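Local coordinates for adenovirus single-stranded dna-binding protein (Human adenovirus 5, PDB 1ANV) that binds single-stranded DNA and supports the elongation phase of adenovirus strand-displacement replication, unwinding the template without ATP through its capacity to form multimers, at residues A[275-280]-A[291-296]; A[94-99]-A[217-222]; A[48-53]-A[66-71]; A[107-112]-A[162-167]. All blocks are in the same frame, centred on the assembly; numbering follows the deposited sequence.

Contact 1: residues A[275-280]-A[291-296]; sequences FQCCNP and GPNCDF. With ZN (zinc ion), chain C; IUM (uranyl (VI) ion), chain D.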
loop_
_atom_site.group_PDB
_atom_site.type_symbol
_atom_site.label_atom_id
_atom_site.label_comp_id
_atom_site.label_asym_id
_atom_site.label_seq_id
_atom_site.Cartn_x
_atom_site.Cartn_y
_atom_site.Cartn_z
ATOM N N PHE A 275 -3.484 -2.993 -2.089
ATOM C CA PHE A 275 -2.513 -3.353 -1.075
ATOM C C PHE A 275 -3.198 -4.017 0.099
ATOM O O PHE A 275 -4.125 -3.452 0.667
ATOM C CB PHE A 275 -1.772 -2.133 -0.509
ATOM C CG PHE A 275 -1.196 -1.264 -1.574
ATOM C CD1 PHE A 275 -0.124 -1.709 -2.349
ATOM C CD2 PHE A 275 -1.717 0.006 -1.806
ATOM C CE1 PHE A 275 0.428 -0.909 -3.349
ATOM C CE2 PHE A 275 -1.174 0.824 -2.795
ATOM C CZ PHE A 275 -0.103 0.363 -3.566
ATOM N N GLN A 276 -2.717 -5.188 0.498
ATOM C CA GLN A 276 -3.274 -5.872 1.643
ATOM C C GLN A 276 -2.234 -6.026 2.728
ATOM O O GLN A 276 -1.308 -5.239 2.799
ATOM C CB GLN A 276 -3.816 -7.249 1.271
ATOM C CG GLN A 276 -4.960 -7.156 0.262
ATOM C CD GLN A 276 -4.886 -8.264 -0.757
ATOM O OE1 GLN A 276 -3.820 -8.497 -1.361
ATOM N NE2 GLN A 276 -6.010 -8.955 -0.931
ATOM N N CYS A 277 -2.383 -7.040 3.572
ATOM C CA CYS A 277 -1.429 -7.268 4.639
ATOM C C CYS A 277 -0.099 -7.645 4.046
ATOM O O CYS A 277 -0.012 -7.903 2.856
ATOM C CB CYS A 277 -1.893 -8.429 5.542
ATOM S SG CYS A 277 -0.889 -8.636 7.041
ATOM N N CYS A 278 0.934 -7.694 4.883
ATOM C CA CYS A 278 2.250 -8.079 4.417
ATOM C C CYS A 278 2.154 -9.487 3.881
ATOM O O CYS A 278 2.728 -9.857 2.854
ATOM C CB CYS A 278 3.284 -8.001 5.544
ATOM S SG CYS A 278 3.798 -6.299 5.836
ATOM N N ASN A 279 1.368 -10.256 4.613
ATOM C CA ASN A 279 1.116 -11.630 4.289
ATOM C C ASN A 279 -0.327 -11.962 4.574
ATOM O O ASN A 279 -0.714 -12.131 5.728
ATOM C CB ASN A 279 2.048 -12.543 5.098
ATOM C CG ASN A 279 3.491 -12.074 5.090
ATOM O OD1 ASN A 279 4.209 -12.152 4.080
ATOM N ND2 ASN A 279 3.932 -11.584 6.234
ATOM N N PRO A 280 -1.125 -12.056 3.516
ATOM C CA PRO A 280 -2.533 -12.378 3.658
ATOM C C PRO A 280 -2.750 -13.882 3.477
ATOM O O PRO A 280 -3.665 -14.487 4.046
ATOM C CB PRO A 280 -3.264 -11.582 2.562
ATOM C CG PRO A 280 -2.201 -11.115 1.580
ATOM C CD PRO A 280 -0.847 -11.382 2.222
ATOM N N GLY A 291 2.279 -16.829 10.996
ATOM C CA GLY A 291 2.562 -15.768 11.948
ATOM C C GLY A 291 1.399 -14.795 12.037
ATOM O O GLY A 291 0.244 -15.217 12.126
ATOM N N PRO A 292 1.703 -13.493 12.001
ATOM C CA PRO A 292 0.671 -12.481 12.084
ATOM C C PRO A 292 0.017 -12.234 10.730
ATOM O O PRO A 292 0.595 -12.509 9.676
ATOM C CB PRO A 292 1.339 -11.202 12.591
ATOM C CG PRO A 292 2.842 -11.433 12.523
ATOM C CD PRO A 292 3.056 -12.876 12.084
ATOM N N ASN A 293 -1.204 -11.719 10.797
ATOM C CA ASN A 293 -2.021 -11.382 9.644
ATOM C C ASN A 293 -3.045 -10.327 10.022
ATOM O O ASN A 293 -3.705 -10.430 11.054
ATOM C CB ASN A 293 -2.766 -12.592 9.043
ATOM C CG ASN A 293 -3.968 -12.155 8.209
ATOM O OD1 ASN A 293 -5.129 -12.282 8.635
ATOM N ND2 ASN A 293 -3.705 -11.617 7.019
ATOM N N CYS A 294 -3.188 -9.308 9.193
ATOM C CA CYS A 294 -4.174 -8.303 9.498
ATOM C C CYS A 294 -5.147 -8.177 8.360
ATOM O O CYS A 294 -4.928 -8.783 7.309
ATOM C CB CYS A 294 -3.592 -6.949 9.932
ATOM S SG CYS A 294 -2.690 -6.099 8.616
ATOM N N ASP A 295 -6.211 -7.405 8.583
ATOM C CA ASP A 295 -7.235 -7.203 7.574
ATOM C C ASP A 295 -7.086 -5.872 6.818
ATOM O O ASP A 295 -8.065 -5.251 6.377
ATOM C CB ASP A 295 -8.659 -7.498 8.113
ATOM C CG ASP A 295 -9.268 -8.749 7.546
ATOM O OD1 ASP A 295 -9.136 -9.861 8.045
ATOM O OD2 ASP A 295 -9.951 -8.532 6.456
ATOM N N PHE A 296 -5.827 -5.460 6.659
ATOM C CA PHE A 296 -5.468 -4.239 5.944
ATOM C C PHE A 296 -5.781 -4.351 4.459
ATOM O O PHE A 296 -5.344 -5.283 3.775
ATOM C CB PHE A 296 -3.975 -3.960 6.124
ATOM C CG PHE A 296 -3.473 -2.641 5.598
ATOM C CD1 PHE A 296 -3.010 -2.524 4.291
ATOM C CD2 PHE A 296 -3.389 -1.523 6.435
ATOM C CE1 PHE A 296 -2.487 -1.317 3.829
ATOM C CE2 PHE A 296 -2.864 -0.307 5.992
ATOM C CZ PHE A 296 -2.420 -0.209 4.674
HETATM ZN ZN ZN C . -0.597 -7.048 8.455
HETATM U U IUM D . -8.325 -11.190 9.205
#
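Cys277 and Cys294 converge on one zinc ion, their SG atoms lying 2.1 Å and 2.3 Å from the metal. The two sulfurs reach it from different rotamers: Cys277 SG is anti to its backbone N (chi1 -172°), whereas Cys294 SG is tucked between backbone N and carbonyl carbon (chi1 66°). Cys223 and Cys225 complete the site. The Cys277 sulfur also accepts the N-H of Cys294, N to SG 3.2 Å with an angle of 159°, and a weak bond from Asn279 N.

Phe296, buried like the two cysteines, completes the tightly packed part. Its ring atom CD1 comes within 3.5 Å of Gln276 O, and its ring packs on Thr66 and Met70 of helix 64-83. The Gln276 amide has a partner in Thr243.

The part formed by Asn293 and Pro280 is looser and exposed. There Asn293, poorly ordered, donates from ND2 to Asn279 O over 3.3 Å. Asp295, exposed on the outer side of 291-296, bonds a uranyl ion through OD1. Four sulfur ligands would bring considerable negative charge to the metal, and the N-H bonds to Cys277 SG probably offset part of it, as is familiar in cysteine-rich zinc sites.

Contact 2: residues A[94-99]-A[217-222]; sequences GCALWL and LLMPLR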
loop_
_atom_site.group_PDB
_atom_site.type_symbol
_atom_site.label_atom_id
_atom_site.label_comp_id
_atom_site.label_asym_id
_atom_site.label_seq_id
_atom_site.Cartn_x
_atom_site.Cartn_y
_atom_site.Cartn_z
ATOM N N GLY A 94 3.815 6.196 6.898
ATOM C CA GLY A 94 3.874 4.757 6.754
ATOM C C GLY A 94 3.781 4.390 5.273
ATOM O O GLY A 94 3.408 3.279 4.918
ATOM N N CYS A 95 4.135 5.322 4.392
ATOM C CA CYS A 95 4.144 5.054 2.963
ATOM C C CYS A 95 5.394 5.613 2.323
ATOM O O CYS A 95 6.147 6.372 2.951
ATOM C CB CYS A 95 2.943 5.610 2.173
ATOM S SG CYS A 95 1.414 5.739 3.097
ATOM N N ALA A 96 5.583 5.235 1.054
ATOM C CA ALA A 96 6.708 5.691 0.251
ATOM C C ALA A 96 6.237 5.993 -1.161
ATOM O O ALA A 96 5.101 5.669 -1.510
ATOM C CB ALA A 96 7.823 4.657 0.225
ATOM N N LEU A 97 7.096 6.622 -1.966
ATOM C CA LEU A 97 6.764 6.943 -3.350
ATOM C C LEU A 97 7.597 6.065 -4.251
ATOM O O LEU A 97 8.810 6.234 -4.360
ATOM C CB LEU A 97 6.962 8.429 -3.689
ATOM C CG LEU A 97 6.051 9.300 -2.843
ATOM C CD1 LEU A 97 5.935 10.693 -3.451
ATOM C CD2 LEU A 97 4.686 8.639 -2.818
ATOM N N TRP A 98 6.934 5.089 -4.850
ATOM C CA TRP A 98 7.609 4.142 -5.700
ATOM C C TRP A 98 7.645 4.602 -7.140
ATOM O O TRP A 98 6.615 4.899 -7.754
ATOM C CB TRP A 98 6.944 2.759 -5.596
ATOM C CG TRP A 98 7.576 1.689 -6.449
ATOM C CD1 TRP A 98 8.873 1.630 -6.842
ATOM C CD2 TRP A 98 6.958 0.501 -6.964
ATOM N NE1 TRP A 98 9.101 0.503 -7.563
ATOM C CE2 TRP A 98 7.943 -0.208 -7.661
ATOM C CE3 TRP A 98 5.678 -0.014 -6.888
ATOM C CZ2 TRP A 98 7.679 -1.408 -8.296
ATOM C CZ3 TRP A 98 5.412 -1.200 -7.526
ATOM C CH2 TRP A 98 6.402 -1.882 -8.222
ATOM N N LEU A 99 8.851 4.658 -7.683
ATOM C CA LEU A 99 8.982 5.057 -9.060
ATOM C C LEU A 99 8.961 3.836 -9.935
ATOM O O LEU A 99 9.946 3.541 -10.587
ATOM C CB LEU A 99 10.241 5.888 -9.354
ATOM C CG LEU A 99 10.272 6.305 -10.823
ATOM C CD1 LEU A 99 9.298 7.458 -11.095
ATOM C CD2 LEU A 99 11.680 6.693 -11.231
ATOM N N LEU A 217 4.236 5.841 -7.337
ATOM C CA LEU A 217 3.103 5.136 -6.819
ATOM C C LEU A 217 3.135 5.282 -5.309
ATOM O O LEU A 217 4.076 4.859 -4.650
ATOM C CB LEU A 217 2.946 3.687 -7.312
ATOM C CG LEU A 217 2.084 2.855 -6.372
ATOM C CD1 LEU A 217 0.632 2.856 -6.833
ATOM C CD2 LEU A 217 2.623 1.439 -6.298
ATOM N N LEU A 218 2.112 5.941 -4.779
ATOM C CA LEU A 218 1.971 6.154 -3.359
ATOM C C LEU A 218 1.541 4.837 -2.732
ATOM O O LEU A 218 0.379 4.458 -2.815
ATOM C CB LEU A 218 0.859 7.186 -3.168
ATOM C CG LEU A 218 0.884 7.916 -1.841
ATOM C CD1 LEU A 218 -0.542 8.047 -1.355
ATOM C CD2 LEU A 218 1.759 7.189 -0.832
ATOM N N MET A 219 2.493 4.135 -2.135
ATOM C CA MET A 219 2.233 2.848 -1.525
ATOM C C MET A 219 2.654 2.801 -0.069
ATOM O O MET A 219 3.635 3.420 0.334
ATOM C CB MET A 219 3.029 1.800 -2.305
ATOM C CG MET A 219 4.464 2.255 -2.494
ATOM S SD MET A 219 5.563 0.877 -2.923
ATOM C CE MET A 219 6.575 0.791 -1.428
ATOM N N PRO A 220 1.918 2.030 0.712
ATOM C CA PRO A 220 2.174 1.860 2.134
ATOM C C PRO A 220 3.316 0.883 2.391
ATOM O O PRO A 220 3.379 -0.187 1.783
ATOM C CB PRO A 220 0.903 1.214 2.692
ATOM C CG PRO A 220 0.151 0.636 1.504
ATOM C CD PRO A 220 0.765 1.220 0.242
ATOM N N LEU A 221 4.207 1.242 3.310
ATOM C CA LEU A 221 5.314 0.373 3.654
ATOM C C LEU A 221 4.966 -0.495 4.853
ATOM O O LEU A 221 5.715 -1.382 5.267
ATOM C CB LEU A 221 6.583 1.162 4.017
ATOM C CG LEU A 221 7.377 1.628 2.815
ATOM C CD1 LEU A 221 6.790 0.997 1.556
ATOM C CD2 LEU A 221 7.271 3.149 2.750
ATOM N N ARG A 222 3.831 -0.211 5.463
ATOM C CA ARG A 222 3.469 -0.982 6.626
ATOM C C ARG A 222 1.988 -1.135 6.805
ATOM O O ARG A 222 1.201 -0.276 6.429
ATOM C CB ARG A 222 4.108 -0.485 7.922
ATOM C CG ARG A 222 3.957 1.003 8.147
ATOM C CD ARG A 222 4.848 1.518 9.268
ATOM N NE ARG A 222 4.299 2.728 9.882
ATOM C CZ ARG A 222 4.910 3.907 9.917
ATOM N NH1 ARG A 222 6.113 4.087 9.383
ATOM N NH2 ARG A 222 4.294 4.930 10.498
#
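Ala96 and Met219 form one hydrogen-bonded pair of an antiparallel two-stranded sheet, Ala96 N to Met219 O 2.8 Å and Met219 N to Ala96 O 3.1 Å. Trp98 and Leu217 make the next such pair, bonded in both directions, and beyond Pro220 the Leu221 N-H reaches back to Gly94 O.

On the face carrying Trp98, Leu217 and Met219, the indole is met twice. Leu217 CD2 lies at its edge near the ring plane, 3.4 Å from Trp98 CE3. Met219 SD makes an oblique Met-aromatic contact, 4.9 Å from the centroid of the five-membered ring and 54° off its normal. The bend of the methionine at chi3 turns CE away from the indole, on the side of Ala96. On the other face the branches Leu97 CD2 and Leu218 CD2 touch at 3.8 Å.

At the Gly94 end, CA of this glycine sits over the centre of the Arg222 guanidinium, 3.4 Å above its plane. The arginine is held there by a bond from NH2 to Glu91 O.

Farther out, Met70 and Phe74 of helix 64-83 pack on Cys95, while Leu303 of helix 300-315 covers Leu218 and Pro220. Phe275 of strand 271-275 lies against Leu217, Met219 and Pro220, and Leu97 bonds through its backbone to Pro327 and Phe329.

Contact 3: residues A[48-53]-A[66-71]; sequences TWLNEE and TFVTMM. With IUM (uranyl (VI) ion), chain G.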
loop_
_atom_site.group_PDB
_atom_site.type_symbol
_atom_site.label_atom_id
_atom_site.label_comp_id
_atom_site.label_asym_id
_atom_site.label_seq_id
_atom_site.Cartn_x
_atom_site.Cartn_y
_atom_site.Cartn_z
ATOM N N THR A 48 -15.181 11.739 11.884
ATOM C CA THR A 48 -16.323 12.655 11.999
ATOM C C THR A 48 -16.452 13.621 10.841
ATOM O O THR A 48 -17.539 13.851 10.328
ATOM C CB THR A 48 -16.363 13.478 13.301
ATOM O OG1 THR A 48 -15.109 14.080 13.538
ATOM C CG2 THR A 48 -16.800 12.623 14.481
ATOM N N TRP A 49 -15.334 14.216 10.470
ATOM C CA TRP A 49 -15.323 15.163 9.384
ATOM C C TRP A 49 -15.801 14.491 8.120
ATOM O O TRP A 49 -16.722 14.949 7.456
ATOM C CB TRP A 49 -13.903 15.686 9.226
ATOM C CG TRP A 49 -13.632 16.527 8.039
ATOM C CD1 TRP A 49 -13.576 17.881 8.025
ATOM C CD2 TRP A 49 -13.223 16.092 6.741
ATOM N NE1 TRP A 49 -13.198 18.328 6.784
ATOM C CE2 TRP A 49 -12.989 17.247 5.971
ATOM C CE3 TRP A 49 -13.050 14.856 6.155
ATOM C CZ2 TRP A 49 -12.603 17.176 4.639
ATOM C CZ3 TRP A 49 -12.664 14.789 4.843
ATOM C CH2 TRP A 49 -12.447 15.931 4.093
ATOM N N LEU A 50 -15.169 13.382 7.806
ATOM C CA LEU A 50 -15.544 12.629 6.630
ATOM C C LEU A 50 -17.052 12.581 6.591
ATOM O O LEU A 50 -17.703 13.043 5.654
ATOM C CB LEU A 50 -15.005 11.186 6.729
ATOM C CG LEU A 50 -14.582 10.566 5.399
ATOM C CD1 LEU A 50 -14.246 11.653 4.388
ATOM C CD2 LEU A 50 -13.373 9.654 5.615
ATOM N N ASN A 51 -17.576 11.994 7.653
ATOM C CA ASN A 51 -18.996 11.848 7.841
ATOM C C ASN A 51 -19.687 13.138 7.413
ATOM O O ASN A 51 -20.253 13.252 6.327
ATOM C CB ASN A 51 -19.258 11.569 9.335
ATOM C CG ASN A 51 -20.617 10.997 9.629
ATOM O OD1 ASN A 51 -21.630 11.705 9.567
ATOM N ND2 ASN A 51 -20.632 9.712 9.963
ATOM N N GLU A 52 -19.591 14.126 8.290
ATOM C CA GLU A 52 -20.181 15.423 8.081
ATOM C C GLU A 52 -19.970 16.026 6.702
ATOM O O GLU A 52 -20.894 16.580 6.122
ATOM C CB GLU A 52 -19.801 16.396 9.196
ATOM C CG GLU A 52 -19.834 15.718 10.580
ATOM C CD GLU A 52 -21.086 16.021 11.330
ATOM O OE1 GLU A 52 -21.587 17.180 11.013
ATOM O OE2 GLU A 52 -21.595 15.266 12.152
ATOM N N GLU A 53 -18.773 15.943 6.161
ATOM C CA GLU A 53 -18.548 16.547 4.859
ATOM C C GLU A 53 -18.451 15.585 3.675
ATOM O O GLU A 53 -18.133 16.007 2.567
ATOM C CB GLU A 53 -17.332 17.502 4.871
ATOM C CG GLU A 53 -17.670 18.938 5.327
ATOM C CD GLU A 53 -16.741 19.997 4.778
ATOM O OE1 GLU A 53 -15.983 19.815 3.828
ATOM O OE2 GLU A 53 -16.857 21.139 5.419
ATOM N N THR A 66 -9.205 0.962 7.377
ATOM C CA THR A 66 -7.980 1.261 6.688
ATOM C C THR A 66 -7.865 2.675 6.174
ATOM O O THR A 66 -6.814 3.297 6.294
ATOM C CB THR A 66 -7.703 0.267 5.555
ATOM O OG1 THR A 66 -7.846 -1.052 6.022
ATOM C CG2 THR A 66 -6.269 0.466 5.105
ATOM N N PHE A 67 -8.943 3.144 5.573
ATOM C CA PHE A 67 -9.015 4.453 4.970
ATOM C C PHE A 67 -8.883 5.577 5.993
ATOM O O PHE A 67 -8.072 6.512 5.898
ATOM C CB PHE A 67 -10.295 4.552 4.114
ATOM C CG PHE A 67 -10.335 5.758 3.216
ATOM C CD1 PHE A 67 -9.698 5.736 1.978
ATOM C CD2 PHE A 67 -11.012 6.917 3.593
ATOM C CE1 PHE A 67 -9.727 6.845 1.133
ATOM C CE2 PHE A 67 -11.055 8.037 2.763
ATOM C CZ PHE A 67 -10.411 7.996 1.526
ATOM N N VAL A 68 -9.716 5.466 6.994
ATOM C CA VAL A 68 -9.708 6.408 8.069
ATOM C C VAL A 68 -8.318 6.350 8.695
ATOM O O VAL A 68 -7.625 7.344 8.837
ATOM C CB VAL A 68 -10.810 6.006 9.043
ATOM C CG1 VAL A 68 -10.422 6.321 10.475
ATOM C CG2 VAL A 68 -12.121 6.688 8.664
ATOM N N THR A 69 -7.889 5.148 9.033
ATOM C CA THR A 69 -6.581 4.962 9.615
ATOM C C THR A 69 -5.501 5.682 8.835
ATOM O O THR A 69 -4.712 6.449 9.408
ATOM C CB THR A 69 -6.275 3.483 9.697
ATOM O OG1 THR A 69 -7.166 2.948 10.657
ATOM C CG2 THR A 69 -4.826 3.303 10.117
ATOM N N MET A 70 -5.487 5.438 7.520
ATOM C CA MET A 70 -4.520 6.084 6.639
ATOM C C MET A 70 -4.676 7.606 6.676
ATOM O O MET A 70 -3.694 8.365 6.703
ATOM C CB MET A 70 -4.558 5.537 5.203
ATOM C CG MET A 70 -4.165 4.074 5.121
ATOM S SD MET A 70 -2.460 3.796 5.655
ATOM C CE MET A 70 -1.594 4.886 4.514
ATOM N N MET A 71 -5.932 8.052 6.689
ATOM C CA MET A 71 -6.187 9.469 6.779
ATOM C C MET A 71 -5.544 9.929 8.083
ATOM O O MET A 71 -4.935 10.989 8.212
ATOM C CB MET A 71 -7.704 9.745 6.807
ATOM C CG MET A 71 -8.443 9.531 5.485
ATOM S SD MET A 71 -10.062 10.354 5.462
ATOM C CE MET A 71 -9.577 11.907 4.687
HETATM U U IUM G . -23.924 16.717 11.273
#
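Trp49 meets Met71 at the benzene end of its indole, where CZ3 lies 4.2 Å from Met71 CE and the methyl approaches the ring obliquely. With CG anti to the backbone N (chi1 172°), the indole runs out from helix 40-54 against helix 300-315, where Ser312 and Leu313 touch it. Its polar edge is taken up by a hydrogen bond from NE1 to Glu316 OE1, and the rings of Tyr22 and His54 also pack against it.

Leu50 follows and points toward the partner helix, with one branch, CD2, making all its contacts there. This methyl lies 3.4 Å from Met71 SD, 4.0 Å from Phe67 CE2 and 4.4 Å from Val68 CG2, so it is received by three residues on one side of helix 64-83. It comes to the Phe67 ring at the edge, near the ring plane, and the two side chains cross at about a right angle. Helices 40-54 and 64-83 are consecutive in the all-alpha part of the protein; here the axes of the two short segments lie at 114° and come no closer than 11.8 Å, a separation bridged by side chains alone. Phe67 and Met71 also rest on Met309 of helix 300-315, which makes that helix a third wall. Val68 meets helix 40-54 again earlier along its length, at Ala43 and Lys47, and Met71 does so at Cys46.

Contact 4: residues A[107-112]-A[162-167]; sequences GELKCL and DARCCV. With ZN (zinc ion), chain B.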
loop_
_atom_site.group_PDB
_atom_site.type_symbol
_atom_site.label_atom_id
_atom_site.label_comp_id
_atom_site.label_asym_id
_atom_site.label_seq_id
_atom_site.Cartn_x
_atom_site.Cartn_y
_atom_site.Cartn_z
ATOM N N GLY A 107 3.820 -4.765 -21.839
ATOM C CA GLY A 107 4.050 -6.105 -21.308
ATOM C C GLY A 107 5.221 -6.186 -20.346
ATOM O O GLY A 107 5.652 -7.255 -19.967
ATOM N N GLU A 108 5.753 -5.048 -19.944
ATOM C CA GLU A 108 6.889 -5.074 -19.059
ATOM C C GLU A 108 6.642 -4.494 -17.678
ATOM O O GLU A 108 6.218 -3.352 -17.523
ATOM C CB GLU A 108 8.085 -4.357 -19.710
ATOM C CG GLU A 108 9.242 -4.159 -18.721
ATOM C CD GLU A 108 10.479 -3.707 -19.412
ATOM O OE1 GLU A 108 10.914 -4.272 -20.394
ATOM O OE2 GLU A 108 10.998 -2.631 -18.892
ATOM N N LEU A 109 6.963 -5.298 -16.669
ATOM C CA LEU A 109 6.828 -4.909 -15.282
ATOM C C LEU A 109 8.162 -5.030 -14.596
ATOM O O LEU A 109 8.963 -5.902 -14.923
ATOM C CB LEU A 109 5.889 -5.811 -14.467
ATOM C CG LEU A 109 4.450 -5.835 -14.922
ATOM C CD1 LEU A 109 3.842 -7.151 -14.452
ATOM C CD2 LEU A 109 3.696 -4.653 -14.321
ATOM N N LYS A 110 8.346 -4.167 -13.616
ATOM C CA LYS A 110 9.541 -4.147 -12.810
ATOM C C LYS A 110 9.138 -4.328 -11.353
ATOM O O LYS A 110 8.078 -3.853 -10.942
ATOM C CB LYS A 110 10.290 -2.851 -13.048
ATOM C CG LYS A 110 10.291 -2.500 -14.530
ATOM C CD LYS A 110 11.415 -1.558 -14.945
ATOM C CE LYS A 110 11.589 -1.411 -16.457
ATOM N NZ LYS A 110 10.535 -0.640 -17.148
ATOM N N CYS A 111 9.949 -5.044 -10.574
ATOM C CA CYS A 111 9.620 -5.247 -9.174
ATOM C C CYS A 111 10.215 -4.151 -8.295
ATOM O O CYS A 111 10.801 -3.188 -8.773
ATOM C CB CYS A 111 10.114 -6.611 -8.696
ATOM S SG CYS A 111 11.912 -6.641 -8.542
ATOM N N LEU A 112 10.092 -4.287 -6.987
ATOM C CA LEU A 112 10.661 -3.273 -6.115
ATOM C C LEU A 112 12.181 -3.093 -6.270
ATOM O O LEU A 112 12.729 -2.027 -5.994
ATOM C CB LEU A 112 10.265 -3.496 -4.643
ATOM C CG LEU A 112 8.797 -3.180 -4.365
ATOM C CD1 LEU A 112 8.527 -3.337 -2.886
ATOM C CD2 LEU A 112 8.447 -1.763 -4.807
ATOM N N ASP A 162 1.384 -16.281 -18.020
ATOM C CA ASP A 162 1.742 -14.881 -17.950
ATOM C C ASP A 162 2.189 -14.419 -16.563
ATOM O O ASP A 162 2.156 -13.231 -16.234
ATOM C CB ASP A 162 0.606 -14.023 -18.532
ATOM C CG ASP A 162 0.985 -12.583 -18.677
ATOM O OD1 ASP A 162 2.148 -12.233 -18.765
ATOM O OD2 ASP A 162 -0.046 -11.777 -18.648
ATOM N N ALA A 163 2.631 -15.357 -15.734
ATOM C CA ALA A 163 3.104 -15.001 -14.406
ATOM C C ALA A 163 4.407 -14.199 -14.483
ATOM O O ALA A 163 5.149 -14.312 -15.451
ATOM C CB ALA A 163 3.311 -16.270 -13.601
ATOM N N ARG A 164 4.694 -13.379 -13.465
ATOM C CA ARG A 164 5.930 -12.593 -13.409
ATOM C C ARG A 164 6.478 -12.657 -12.000
ATOM O O ARG A 164 5.716 -12.562 -11.038
ATOM C CB ARG A 164 5.795 -11.131 -13.810
ATOM C CG ARG A 164 5.045 -10.899 -15.107
ATOM C CD ARG A 164 5.767 -11.405 -16.346
ATOM N NE ARG A 164 5.051 -10.987 -17.548
ATOM C CZ ARG A 164 5.358 -9.879 -18.198
ATOM N NH1 ARG A 164 6.363 -9.110 -17.790
ATOM N NH2 ARG A 164 4.665 -9.535 -19.282
ATOM N N CYS A 165 7.792 -12.825 -11.884
ATOM C CA CYS A 165 8.435 -12.939 -10.585
ATOM C C CYS A 165 9.648 -12.039 -10.411
ATOM O O CYS A 165 10.169 -11.456 -11.366
ATOM C CB CYS A 165 8.868 -14.406 -10.371
ATOM S SG CYS A 165 10.264 -14.870 -11.437
ATOM N N CYS A 166 10.107 -11.968 -9.164
ATOM C CA CYS A 166 11.275 -11.188 -8.810
ATOM C C CYS A 166 12.505 -11.835 -9.410
ATOM O O CYS A 166 12.683 -13.050 -9.343
ATOM C CB CYS A 166 11.445 -11.071 -7.291
ATOM S SG CYS A 166 12.679 -9.822 -6.923
ATOM N N VAL A 167 13.356 -11.035 -10.018
ATOM C CA VAL A 167 14.522 -11.617 -10.628
ATOM C C VAL A 167 15.216 -12.583 -9.686
ATOM O O VAL A 167 15.751 -13.622 -10.080
ATOM C CB VAL A 167 15.441 -10.590 -11.237
ATOM C CG1 VAL A 167 16.084 -9.781 -10.118
ATOM C CG2 VAL A 167 16.484 -11.304 -12.066
HETATM ZN ZN ZN B . 12.370 -7.787 -6.662
#
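Arg164 grips Gly107 with two nitrogens on a single carbonyl oxygen. NH2 lies 2.6 Å and NH1 2.9 Å from Gly107 O, and the NH2 bond is the straighter, at 154° against 133° at the hydrogens. The oxygen lies at the edge of the guanidinium, in its plane, while both donors come to it from the same side of the carbonyl plane. Gly107 donates its own N-H to Gln193 OE1, so both the N-H and the C=O of this residue are engaged.

The charge on the arginine is met within its own segment. NE makes a weak, salt-bridging hydrogen bond to Asp162 OD1 over 3.4 Å, also in the guanidinium plane, and the other carboxylate oxygen of Asp162 accepts from Ala190 N. The guanidinium thus has partners at two places on its edge, which probably restrains its rotation.

Apolar packing is modest. The methyl Leu109 CD1 lies 4.0 Å from Arg164 CG, the two side chains crossing at about a right angle; Leu109 is otherwise packed against Phe186 and against Ala192 and Phe196 of helix 189-206.

The segments are also joined through a metal. A zinc ion is held by Cys111 SG at 2.2 Å and Cys166 SG at 2.1 Å, the sulfurs themselves 3.7 Å apart. Cys166 reaches it with SG anti to the backbone N (chi1 -168°). His113 ND1 and Cys182 SG fill the remaining positions, giving the three-cysteine, one-histidine coordination of a structural-type zinc site, with one pair of ligands, Cys111 and His113, close in sequence.

In the fold
Contacts 1 and 4 are both partly buried and built round zinc, but contact 1 belongs to an all-sulfur site and contact 4 to one with a histidine; they do not touch. Contacts 2 and 3 lack metal ligands and are buried: backbone bonding dominates in the strand pair near the centre of the chain, apolar side chains in the helix pair, whose centre lies about 18 Å from the centre of the chain. Contact 2 touches each of the other three, meeting contact 4 where Leu112 packs on Trp98. Contacts 1 and 3 also touch, whereas contacts 3 and 4 stand apart, about 35 Å between centres.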